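Local coordinates for CELL division control protein 6 (Pyrobaculum aerophilum, PDB 1FNN) that binds ADP and magnesium in its AAA+ ATPase module, probably hydrolyses ATP, and probably takes part in regulating DNA replication, at residues A[78-83]-A[131-136]; A[127-132]-A[160-165]; A[290-295]-A[320-325]; A[296-301]-A[375-380]. All coordinates share one frame; numbering follows the deposited sequence.

Following the chain from the N terminus, contact 1 comes first: strand 75-80 leaves for two helices, and the chain returns as strand 127-132 to lie beside it. Contact 2 starts on that same strand, sharing Leu131 and Asp132 with contact 1, and closes after helix 139-148 when strand 160-166 pairs with its other edge. Together they join three parallel strands of the nucleotide-binding core. Far along the chain, helix 288-304 opens contacts 3 and 4 in turn. Contact 3 closes on helix 311-324 and contact 4 on helix 373-387, so these two loops cross. They touch and bind the winged-helix domain together. The pairs lie in different domains, contacts 1 and 3 having centres about 52 Å apart.

Contact 1 of 4, residues A[78-83]-A[131-136]; sequences YINGFI and LDDAFN
Tyr78 and Asp132 meet through a hydrogen bond from the phenol OH to Asp132 OD2, 2.6 Å long. The oxygen lies at the ring edge near the ring plane, while the carboxylate stands almost perpendicular to the ring, the planes 88° apart; OD2 is approached on its anti side. CG of Tyr78 is anti to the backbone N (chi1 176°), and the ring carries its hydroxyl across to the aspartate. On the opposite sheet face, Ile79 and Leu131 lie side by side, CB of Ile79 3.8 Å from CD2 of Leu131.

In the backbone, the parallel strands are joined by Asp132 N to Ile79 O at 2.9 Å and Gly81 N to Asp132 O at 2.9 Å, the latter N-H sitting above the carbonyl plane. Gly81 has its CA 3.8 Å from Asp133 O, and its own carbonyl is met by CB of Asn136.

The turns beyond the strands are fixed locally. Asn80 OD1 takes the N-H of Phe82 at 2.8 Å, an Asx turn, and Asn136 ND2 bonds in the carbonyl plane to Asp133 O, which also accepts Asn136 N. Asp133 N in turn holds Asp132 OD1.

Thr58 OG1 is a second partner of Asp132 OD2, and a bound magnesium ion lies about 4 Å from the aspartate side chain at nearest atoms. The Asp132-Asp133 pair at this strand end is consistent with a Walker B motif, and the two hydroxyls on OD2 with the backbone N-H on OD1 would fix its carboxylate beside the nucleotide site.

Contact 2 of 4, residues A[127-132]-A[160-165]; sequences MFLVLD and IALVIV
Ile160 and Met127 open the pairing: their side chains run side by side, and the methionine, bent at its last torsion (chi3 57°), brings CE to 3.9 Å from Ile160 CG1. Next, Ala161 works through the backbone, giving its N-H to Met127 O at 3.0 Å and accepting Leu129 N at 2.8 Å. The same carbonyl lies in the plane of the Phe128 ring, at its edge. Leu162 turns to the face of Leu129 and Leu131 and sets CD1 against both, 4.0 Å from Leu129 CD2 and from Leu131 CG. Val163 repeats the pattern of Ala161, bonding Leu129 O and Leu131 N, while its CG2 touches the ring edge of Phe128 at CE2, 3.7 Å away. Ile164 sets CG2 near Leu131 CD1. At the end, Val165 N reaches Leu131 O in a more bent bond of 3.1 Å (145° at the hydrogen), and its CB and CG1 press on Asp132 OD1; the other oxygen of that carboxylate is taken by Tyr78 and Thr58.

These two parallel strands, linked by a beta-alpha-beta crossover through helix 139-148, lie inside the five-stranded sheet, 160-166 at its centre between 127-132 and 46-50. That helix packs on the Leu131, Ile160, Leu162 and Ile164 face; helix 57-68, which starts in the P-loop, covers Phe128, Val130 and Val165; and strand 75-80 adjoins the far edge of 127-132.

Contact 3 of 4, residues A[290-295]-A[320-325]; sequences EKLFLL and IVCEEY
Leu292 and Val321 mark the nearest backbone approach, their CA atoms 6.8 Å apart, where helix segments 290-295 and 320-324 cross at 122° with axes 9.7 Å from each other. Leu292 does most of the touching with its two methyls split between partners. CD2 lies 3.8 Å from Val321 CG1 and also comes up to the Tyr325 ring at CD1, while CD1 faces the sulphur of Cys322 (SG) at 4.2 Å. One turn on, Leu295 touches both Val321 CG1 and the tyrosine with CD2; its nearest ring atom is Tyr325 CE1 at 3.9 Å, and the two side chains cross at about a right angle. CD2 of Leu292 and CD2 of Leu295 both meet the ring obliquely. Tyr325 is the first residue past helix 311-324, and it also leans on Thr381 and Ile384 of helix 373-387, so three helices of the winged-helix domain converge on it.

No hydrogen bond joins the two segments. The side-chain contacts are made almost wholly by methyls, a thiol sulphur and an aromatic ring, so the cohesion between the helices here is by van der Waals contact and burial of apolar surface.

Contact 4 of 4, residues A[296-301]-A[375-380]; sequences AIVRSL and TLEAVI
Val298 and Leu376 supply the closest apolar contact, with CG2 of the valine 3.7 Å from Leu376 CD2. The same methyl also comes near Ile380 CD1. The valine's other methyl, CG1 (anti to the backbone N, chi1 171°), rests against the aliphatic base of Glu377 at CB, 3.8 Å away. Ile368, from a loop, packs against both Val298 and Leu376, and Leu283 of helix 280-285 lies on Leu376 and Ile380.

The charged contact is a long salt bridge. Arg299, extended from CG to NE, crosses Glu377 at about a right angle and brings NE to 3.5 Å from Glu377 OE1, with the guanidinium and carboxylate planes 70° apart. Each group has another partner: Arg299 NH1 pairs with Glu324 OE2 of helix 311-324, and Glu377 OE2 with Lys302.

The segments of helices 288-304 and 373-387 run largely antiparallel, at 149°. Buried methyls hold their inner side, while the partly exposed Arg299 and Glu377 belong to a chain of alternating charges, Glu324, Arg299, Glu377 and Lys302, which would link three helices of the winged-helix domain electrostatically.

Contact 1 of 4, residues A[78-83]-A[131-136]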
# COMPACT_ATOMS: atom_id res chain seq x y z
N TYR A 78 5.58 -19.48 6.38
CA TYR A 78 5.39 -18.31 5.50
C TYR A 78 6.39 -18.35 4.35
O TYR A 78 7.61 -18.32 4.55
CB TYR A 78 5.49 -17.05 6.36
CG TYR A 78 5.39 -15.80 5.48
CD1 TYR A 78 4.15 -15.27 5.15
CD2 TYR A 78 6.56 -15.21 5.01
CE1 TYR A 78 4.07 -14.14 4.36
CE2 TYR A 78 6.49 -14.07 4.21
CZ TYR A 78 5.23 -13.55 3.90
OH TYR A 78 5.15 -12.45 3.12
N ILE A 79 5.88 -18.35 3.11
CA ILE A 79 6.75 -18.42 1.94
C ILE A 79 6.62 -17.12 1.14
O ILE A 79 5.56 -16.87 0.57
CB ILE A 79 6.48 -19.57 0.99
CG1 ILE A 79 6.54 -20.97 1.61
CG2 ILE A 79 7.49 -19.56 -0.19
CD1 ILE A 79 7.86 -21.22 2.36
N ASN A 80 7.69 -16.32 1.12
CA ASN A 80 7.60 -15.07 0.32
C ASN A 80 7.97 -15.42 -1.11
O ASN A 80 9.15 -15.61 -1.42
CB ASN A 80 8.55 -14.04 0.92
CG ASN A 80 8.70 -12.77 0.10
OD1 ASN A 80 8.18 -12.66 -1.01
ND2 ASN A 80 9.43 -11.82 0.68
N GLY A 81 7.00 -15.43 -2.02
CA GLY A 81 7.20 -15.81 -3.40
C GLY A 81 8.10 -14.85 -4.17
O GLY A 81 8.59 -15.17 -5.26
N PHE A 82 8.37 -13.66 -3.62
CA PHE A 82 9.33 -12.77 -4.26
C PHE A 82 10.75 -13.36 -4.14
O PHE A 82 11.58 -13.05 -4.98
CB PHE A 82 9.33 -11.37 -3.66
CG PHE A 82 10.36 -10.46 -4.30
CD1 PHE A 82 10.07 -9.79 -5.48
CD2 PHE A 82 11.60 -10.29 -3.72
CE1 PHE A 82 11.02 -8.95 -6.06
CE2 PHE A 82 12.55 -9.46 -4.29
CZ PHE A 82 12.25 -8.79 -5.46
N ILE A 83 11.03 -14.02 -3.02
CA ILE A 83 12.31 -14.61 -2.71
C ILE A 83 12.43 -16.05 -3.16
O ILE A 83 13.41 -16.45 -3.80
CB ILE A 83 12.50 -14.56 -1.17
CG1 ILE A 83 12.43 -13.10 -0.72
CG2 ILE A 83 13.80 -15.21 -0.74
CD1 ILE A 83 12.35 -12.94 0.79
N LEU A 131 1.53 -18.89 0.67
CA LEU A 131 2.40 -18.52 -0.47
C LEU A 131 2.15 -17.08 -0.84
O LEU A 131 1.22 -16.80 -1.63
CB LEU A 131 2.10 -19.48 -1.63
CG LEU A 131 2.25 -20.97 -1.29
CD1 LEU A 131 1.87 -21.84 -2.50
CD2 LEU A 131 3.67 -21.31 -0.83
N ASP A 132 2.90 -16.16 -0.23
CA ASP A 132 2.71 -14.73 -0.43
C ASP A 132 3.31 -14.31 -1.77
O ASP A 132 4.18 -15.00 -2.31
CB ASP A 132 3.37 -13.89 0.68
CG ASP A 132 2.61 -12.61 0.94
OD1 ASP A 132 1.80 -12.19 0.07
OD2 ASP A 132 2.82 -12.00 2.01
N ASP A 133 2.74 -13.29 -2.38
CA ASP A 133 3.11 -12.85 -3.72
C ASP A 133 3.37 -14.01 -4.66
O ASP A 133 4.40 -14.09 -5.32
CB ASP A 133 4.36 -11.95 -3.72
CG ASP A 133 4.05 -10.75 -2.83
OD1 ASP A 133 2.90 -10.26 -2.90
OD2 ASP A 133 4.99 -10.37 -2.12
N ALA A 134 2.35 -14.86 -4.76
CA ALA A 134 2.38 -16.08 -5.53
C ALA A 134 2.31 -15.93 -7.04
O ALA A 134 2.67 -16.90 -7.73
CB ALA A 134 1.25 -16.98 -5.03
N PHE A 135 2.07 -14.76 -7.56
CA PHE A 135 2.19 -14.44 -8.98
C PHE A 135 3.62 -14.64 -9.46
O PHE A 135 3.85 -14.99 -10.63
CB PHE A 135 1.75 -13.01 -9.33
CG PHE A 135 2.31 -11.93 -8.45
CD1 PHE A 135 3.50 -11.29 -8.77
CD2 PHE A 135 1.66 -11.55 -7.30
CE1 PHE A 135 4.01 -10.30 -7.96
CE2 PHE A 135 2.16 -10.56 -6.47
CZ PHE A 135 3.35 -9.94 -6.81
N ASN A 136 4.60 -14.57 -8.55
CA ASN A 136 5.98 -14.86 -8.86
C ASN A 136 6.25 -16.32 -9.18
O ASN A 136 7.34 -16.57 -9.70
CB ASN A 136 6.91 -14.43 -7.73
CG ASN A 136 7.01 -12.93 -7.59
OD1 ASN A 136 7.49 -12.24 -8.49
ND2 ASN A 136 6.55 -12.42 -6.46

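Contact 2 of 4, residues A[127-132]-A[160-165]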
# COMPACT_ATOMS: atom_id res chain seq x y z
N MET A 127 0.33 -27.90 9.01
CA MET A 127 0.97 -26.75 8.41
C MET A 127 -0.06 -25.74 7.87
O MET A 127 -0.91 -26.10 7.05
CB MET A 127 1.84 -27.27 7.24
CG MET A 127 2.52 -26.17 6.48
SD MET A 127 3.79 -26.59 5.33
CE MET A 127 2.98 -27.71 4.19
N PHE A 128 0.05 -24.51 8.34
CA PHE A 128 -0.66 -23.39 7.70
C PHE A 128 0.36 -22.75 6.75
O PHE A 128 1.26 -22.02 7.19
CB PHE A 128 -1.13 -22.42 8.77
CG PHE A 128 -1.66 -21.07 8.39
CD1 PHE A 128 -1.59 -20.04 9.31
CD2 PHE A 128 -2.22 -20.81 7.15
CE1 PHE A 128 -2.06 -18.77 9.00
CE2 PHE A 128 -2.69 -19.54 6.84
CZ PHE A 128 -2.61 -18.52 7.77
N LEU A 129 0.23 -23.05 5.48
CA LEU A 129 1.17 -22.63 4.46
C LEU A 129 0.68 -21.40 3.71
O LEU A 129 -0.48 -21.29 3.29
CB LEU A 129 1.40 -23.81 3.52
CG LEU A 129 2.32 -23.59 2.31
CD1 LEU A 129 3.76 -23.28 2.75
CD2 LEU A 129 2.28 -24.81 1.38
N VAL A 130 1.49 -20.34 3.76
CA VAL A 130 1.13 -19.12 3.06
C VAL A 130 2.09 -18.99 1.87
O VAL A 130 3.31 -18.92 2.07
CB VAL A 130 1.25 -17.88 3.97
CG1 VAL A 130 0.98 -16.63 3.14
CG2 VAL A 130 0.27 -17.97 5.15
N LEU A 131 1.53 -18.89 0.67
CA LEU A 131 2.40 -18.52 -0.47
C LEU A 131 2.15 -17.08 -0.84
O LEU A 131 1.22 -16.80 -1.63
CB LEU A 131 2.10 -19.48 -1.63
CG LEU A 131 2.25 -20.97 -1.29
CD1 LEU A 131 1.87 -21.84 -2.50
CD2 LEU A 131 3.67 -21.31 -0.83
N ASP A 132 2.90 -16.16 -0.23
CA ASP A 132 2.71 -14.73 -0.43
C ASP A 132 3.31 -14.31 -1.77
O ASP A 132 4.18 -15.00 -2.31
CB ASP A 132 3.37 -13.89 0.68
CG ASP A 132 2.61 -12.61 0.94
OD1 ASP A 132 1.80 -12.19 0.07
OD2 ASP A 132 2.82 -12.00 2.01
N ILE A 160 -2.95 -29.62 5.78
CA ILE A 160 -2.49 -28.36 5.23
C ILE A 160 -3.64 -27.37 5.05
O ILE A 160 -4.69 -27.76 4.53
CB ILE A 160 -1.83 -28.55 3.86
CG1 ILE A 160 -0.57 -29.42 3.93
CG2 ILE A 160 -1.41 -27.22 3.23
CD1 ILE A 160 -0.00 -29.76 2.56
N ALA A 161 -3.45 -26.16 5.55
CA ALA A 161 -4.36 -25.04 5.26
C ALA A 161 -3.53 -24.08 4.40
O ALA A 161 -2.36 -23.83 4.73
CB ALA A 161 -4.83 -24.37 6.52
N LEU A 162 -4.07 -23.67 3.26
CA LEU A 162 -3.24 -22.96 2.29
C LEU A 162 -3.82 -21.60 1.93
O LEU A 162 -5.02 -21.48 1.55
CB LEU A 162 -3.15 -23.81 1.01
CG LEU A 162 -2.45 -23.08 -0.14
CD1 LEU A 162 -0.97 -22.84 0.15
CD2 LEU A 162 -2.63 -23.87 -1.44
N VAL A 163 -3.04 -20.55 2.14
CA VAL A 163 -3.44 -19.23 1.67
C VAL A 163 -2.45 -18.82 0.56
O VAL A 163 -1.22 -18.89 0.78
CB VAL A 163 -3.43 -18.17 2.78
CG1 VAL A 163 -3.70 -16.76 2.22
CG2 VAL A 163 -4.53 -18.47 3.79
N ILE A 164 -2.96 -18.36 -0.58
CA ILE A 164 -2.13 -17.81 -1.64
C ILE A 164 -2.53 -16.35 -1.93
O ILE A 164 -3.65 -15.91 -1.61
CB ILE A 164 -2.20 -18.59 -2.96
CG1 ILE A 164 -3.54 -18.35 -3.65
CG2 ILE A 164 -1.97 -20.08 -2.73
CD1 ILE A 164 -3.63 -19.02 -5.02
N VAL A 165 -1.52 -15.57 -2.29
CA VAL A 165 -1.68 -14.13 -2.39
C VAL A 165 -1.29 -13.59 -3.76
O VAL A 165 -0.27 -13.98 -4.32
CB VAL A 165 -0.82 -13.43 -1.32
CG1 VAL A 165 -1.02 -11.92 -1.39
CG2 VAL A 165 -1.12 -13.88 0.10

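Contact 3 of 4, residues A[290-295]-A[320-325]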
# COMPACT_ATOMS: atom_id res chain seq x y z
N GLU A 290 -4.80 29.15 -16.53
CA GLU A 290 -4.66 27.99 -15.64
C GLU A 290 -3.23 27.92 -15.10
O GLU A 290 -3.03 27.57 -13.93
CB GLU A 290 -5.03 26.70 -16.36
CG GLU A 290 -4.98 25.44 -15.46
CD GLU A 290 -5.67 24.25 -16.09
OE1 GLU A 290 -5.50 23.11 -15.60
OE2 GLU A 290 -6.40 24.40 -17.10
N LYS A 291 -2.21 28.23 -15.91
CA LYS A 291 -0.85 28.44 -15.46
C LYS A 291 -0.74 29.54 -14.42
O LYS A 291 -0.13 29.40 -13.37
CB LYS A 291 0.19 28.79 -16.55
CG LYS A 291 0.41 27.64 -17.55
CD LYS A 291 1.60 28.04 -18.42
CE LYS A 291 2.16 26.98 -19.31
NZ LYS A 291 1.32 26.71 -20.50
N LEU A 292 -1.36 30.69 -14.67
CA LEU A 292 -1.36 31.82 -13.77
C LEU A 292 -2.07 31.43 -12.47
O LEU A 292 -1.61 31.82 -11.40
CB LEU A 292 -2.11 33.04 -14.42
CG LEU A 292 -1.33 33.65 -15.63
CD1 LEU A 292 -2.22 34.67 -16.37
CD2 LEU A 292 -0.05 34.32 -15.15
N PHE A 293 -3.18 30.73 -12.58
CA PHE A 293 -3.89 30.30 -11.38
C PHE A 293 -3.01 29.26 -10.60
O PHE A 293 -2.96 29.39 -9.39
CB PHE A 293 -5.17 29.60 -11.80
CG PHE A 293 -6.09 29.35 -10.61
CD1 PHE A 293 -6.47 30.37 -9.77
CD2 PHE A 293 -6.54 28.06 -10.39
CE1 PHE A 293 -7.31 30.14 -8.69
CE2 PHE A 293 -7.39 27.81 -9.30
CZ PHE A 293 -7.77 28.85 -8.46
N LEU A 294 -2.33 28.36 -11.30
CA LEU A 294 -1.47 27.42 -10.58
C LEU A 294 -0.32 28.17 -9.92
O LEU A 294 -0.06 28.03 -8.70
CB LEU A 294 -0.95 26.34 -11.53
CG LEU A 294 0.07 25.35 -10.92
CD1 LEU A 294 -0.59 24.56 -9.78
CD2 LEU A 294 0.55 24.41 -12.01
N LEU A 295 0.28 29.15 -10.67
CA LEU A 295 1.25 30.02 -10.03
C LEU A 295 0.68 30.69 -8.80
O LEU A 295 1.36 30.83 -7.75
CB LEU A 295 1.80 31.13 -10.97
CG LEU A 295 2.85 32.07 -10.41
CD1 LEU A 295 4.02 31.27 -9.76
CD2 LEU A 295 3.46 32.90 -11.55
N ILE A 320 -3.49 39.31 -8.02
CA ILE A 320 -2.19 39.92 -7.91
C ILE A 320 -1.26 39.41 -8.99
O ILE A 320 -0.53 40.20 -9.60
CB ILE A 320 -1.55 39.68 -6.51
CG1 ILE A 320 -2.38 40.45 -5.48
CG2 ILE A 320 -0.08 40.08 -6.46
CD1 ILE A 320 -2.12 40.06 -4.04
N VAL A 321 -1.23 38.09 -9.21
CA VAL A 321 -0.38 37.50 -10.21
C VAL A 321 -0.72 38.13 -11.60
O VAL A 321 0.19 38.36 -12.44
CB VAL A 321 -0.47 35.98 -10.20
CG1 VAL A 321 0.11 35.34 -11.45
CG2 VAL A 321 0.31 35.39 -8.97
N CYS A 322 -1.99 38.14 -11.93
CA CYS A 322 -2.44 38.68 -13.23
C CYS A 322 -1.94 40.09 -13.50
O CYS A 322 -1.30 40.26 -14.55
CB CYS A 322 -3.97 38.61 -13.34
SG CYS A 322 -4.53 36.94 -13.72
N GLU A 323 -2.08 41.01 -12.55
CA GLU A 323 -1.56 42.35 -12.70
C GLU A 323 -0.06 42.45 -12.84
O GLU A 323 0.45 43.09 -13.79
CB GLU A 323 -2.00 43.26 -11.53
CG GLU A 323 -1.82 44.74 -11.81
CD GLU A 323 -2.41 45.17 -13.15
OE1 GLU A 323 -3.50 44.68 -13.54
OE2 GLU A 323 -1.76 46.00 -13.82
N GLU A 324 0.68 41.55 -12.15
CA GLU A 324 2.11 41.48 -12.38
C GLU A 324 2.43 41.19 -13.83
O GLU A 324 3.50 41.61 -14.31
CB GLU A 324 2.86 40.35 -11.67
CG GLU A 324 3.04 40.50 -10.20
CD GLU A 324 3.85 39.33 -9.61
OE1 GLU A 324 4.76 38.73 -10.22
OE2 GLU A 324 3.45 39.10 -8.45
N TYR A 325 1.72 40.21 -14.39
CA TYR A 325 2.06 39.76 -15.74
C TYR A 325 1.28 40.56 -16.82
O TYR A 325 1.25 40.11 -17.97
CB TYR A 325 1.77 38.26 -15.91
CG TYR A 325 2.92 37.44 -15.31
CD1 TYR A 325 2.87 37.02 -13.99
CD2 TYR A 325 4.01 37.10 -16.08
CE1 TYR A 325 3.89 36.28 -13.43
CE2 TYR A 325 5.05 36.36 -15.54
CZ TYR A 325 4.98 35.96 -14.21
OH TYR A 325 6.01 35.22 -13.70

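Contact 4 of 4, residues A[296-301]-A[375-380]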
# COMPACT_ATOMS: atom_id res chain seq x y z
N ALA A 296 -0.58 31.13 -8.84
CA ALA A 296 -1.15 31.81 -7.69
C ALA A 296 -1.23 30.84 -6.46
O ALA A 296 -1.24 31.29 -5.31
CB ALA A 296 -2.59 32.21 -8.02
N ILE A 297 -1.71 29.64 -6.70
CA ILE A 297 -1.86 28.63 -5.63
C ILE A 297 -0.47 28.39 -5.04
O ILE A 297 -0.27 28.39 -3.83
CB ILE A 297 -2.44 27.35 -6.24
CG1 ILE A 297 -3.91 27.54 -6.66
CG2 ILE A 297 -2.34 26.18 -5.23
CD1 ILE A 297 -4.41 26.38 -7.52
N VAL A 298 0.55 28.18 -5.85
CA VAL A 298 1.92 28.10 -5.44
C VAL A 298 2.34 29.27 -4.56
O VAL A 298 2.97 29.06 -3.49
CB VAL A 298 2.90 27.95 -6.61
CG1 VAL A 298 4.35 28.11 -6.10
CG2 VAL A 298 2.75 26.64 -7.35
N ARG A 299 2.04 30.52 -4.95
CA ARG A 299 2.39 31.68 -4.12
C ARG A 299 1.65 31.78 -2.80
O ARG A 299 2.27 32.10 -1.73
CB ARG A 299 2.19 33.03 -4.90
CG ARG A 299 3.26 33.13 -5.98
CD ARG A 299 3.52 34.55 -6.48
NE ARG A 299 4.46 34.49 -7.61
CZ ARG A 299 4.65 35.52 -8.44
NH1 ARG A 299 3.98 36.65 -8.24
NH2 ARG A 299 5.52 35.39 -9.43
N SER A 300 0.39 31.44 -2.72
CA SER A 300 -0.34 31.48 -1.48
C SER A 300 0.25 30.39 -0.51
O SER A 300 0.17 30.63 0.69
CB SER A 300 -1.81 31.17 -1.59
OG SER A 300 -2.42 31.96 -2.60
N LEU A 301 0.57 29.24 -1.05
CA LEU A 301 1.04 28.11 -0.21
C LEU A 301 2.43 28.39 0.33
O LEU A 301 2.73 28.13 1.50
CB LEU A 301 1.04 26.82 -1.04
CG LEU A 301 -0.28 26.10 -1.23
CD1 LEU A 301 -0.12 25.01 -2.28
CD2 LEU A 301 -0.81 25.51 0.10
N THR A 375 10.86 24.73 -6.94
CA THR A 375 11.14 24.22 -8.28
C THR A 375 9.89 24.26 -9.17
O THR A 375 10.01 24.61 -10.36
CB THR A 375 11.73 22.82 -8.15
OG1 THR A 375 13.13 22.99 -7.80
CG2 THR A 375 11.68 22.03 -9.44
N LEU A 376 8.71 24.08 -8.59
CA LEU A 376 7.48 24.15 -9.38
C LEU A 376 7.30 25.60 -9.87
O LEU A 376 6.85 25.86 -10.96
CB LEU A 376 6.31 23.72 -8.49
CG LEU A 376 4.93 23.80 -9.15
CD1 LEU A 376 4.99 23.12 -10.53
CD2 LEU A 376 3.82 23.19 -8.32
N GLU A 377 7.38 26.50 -8.91
CA GLU A 377 7.36 27.93 -9.10
C GLU A 377 8.32 28.41 -10.18
O GLU A 377 7.84 29.13 -11.09
CB GLU A 377 7.65 28.73 -7.81
CG GLU A 377 7.40 30.22 -8.12
CD GLU A 377 7.67 31.12 -6.95
OE1 GLU A 377 7.02 32.18 -6.80
OE2 GLU A 377 8.54 30.82 -6.12
N ALA A 378 9.53 27.92 -10.25
CA ALA A 378 10.47 28.24 -11.30
C ALA A 378 10.03 27.72 -12.66
O ALA A 378 10.29 28.38 -13.69
CB ALA A 378 11.90 27.73 -10.97
N VAL A 379 9.56 26.48 -12.75
CA VAL A 379 9.19 25.92 -14.03
C VAL A 379 7.92 26.60 -14.60
O VAL A 379 7.92 26.93 -15.80
CB VAL A 379 8.92 24.41 -14.00
CG1 VAL A 379 8.43 23.91 -15.34
CG2 VAL A 379 10.19 23.65 -13.59
N ILE A 380 6.98 26.90 -13.72
CA ILE A 380 5.73 27.51 -14.18
C ILE A 380 6.00 28.95 -14.63
O ILE A 380 5.54 29.39 -15.69
CB ILE A 380 4.62 27.53 -13.13
CG1 ILE A 380 4.47 26.15 -12.48
CG2 ILE A 380 3.28 27.84 -13.85
CD1 ILE A 380 3.46 26.17 -11.33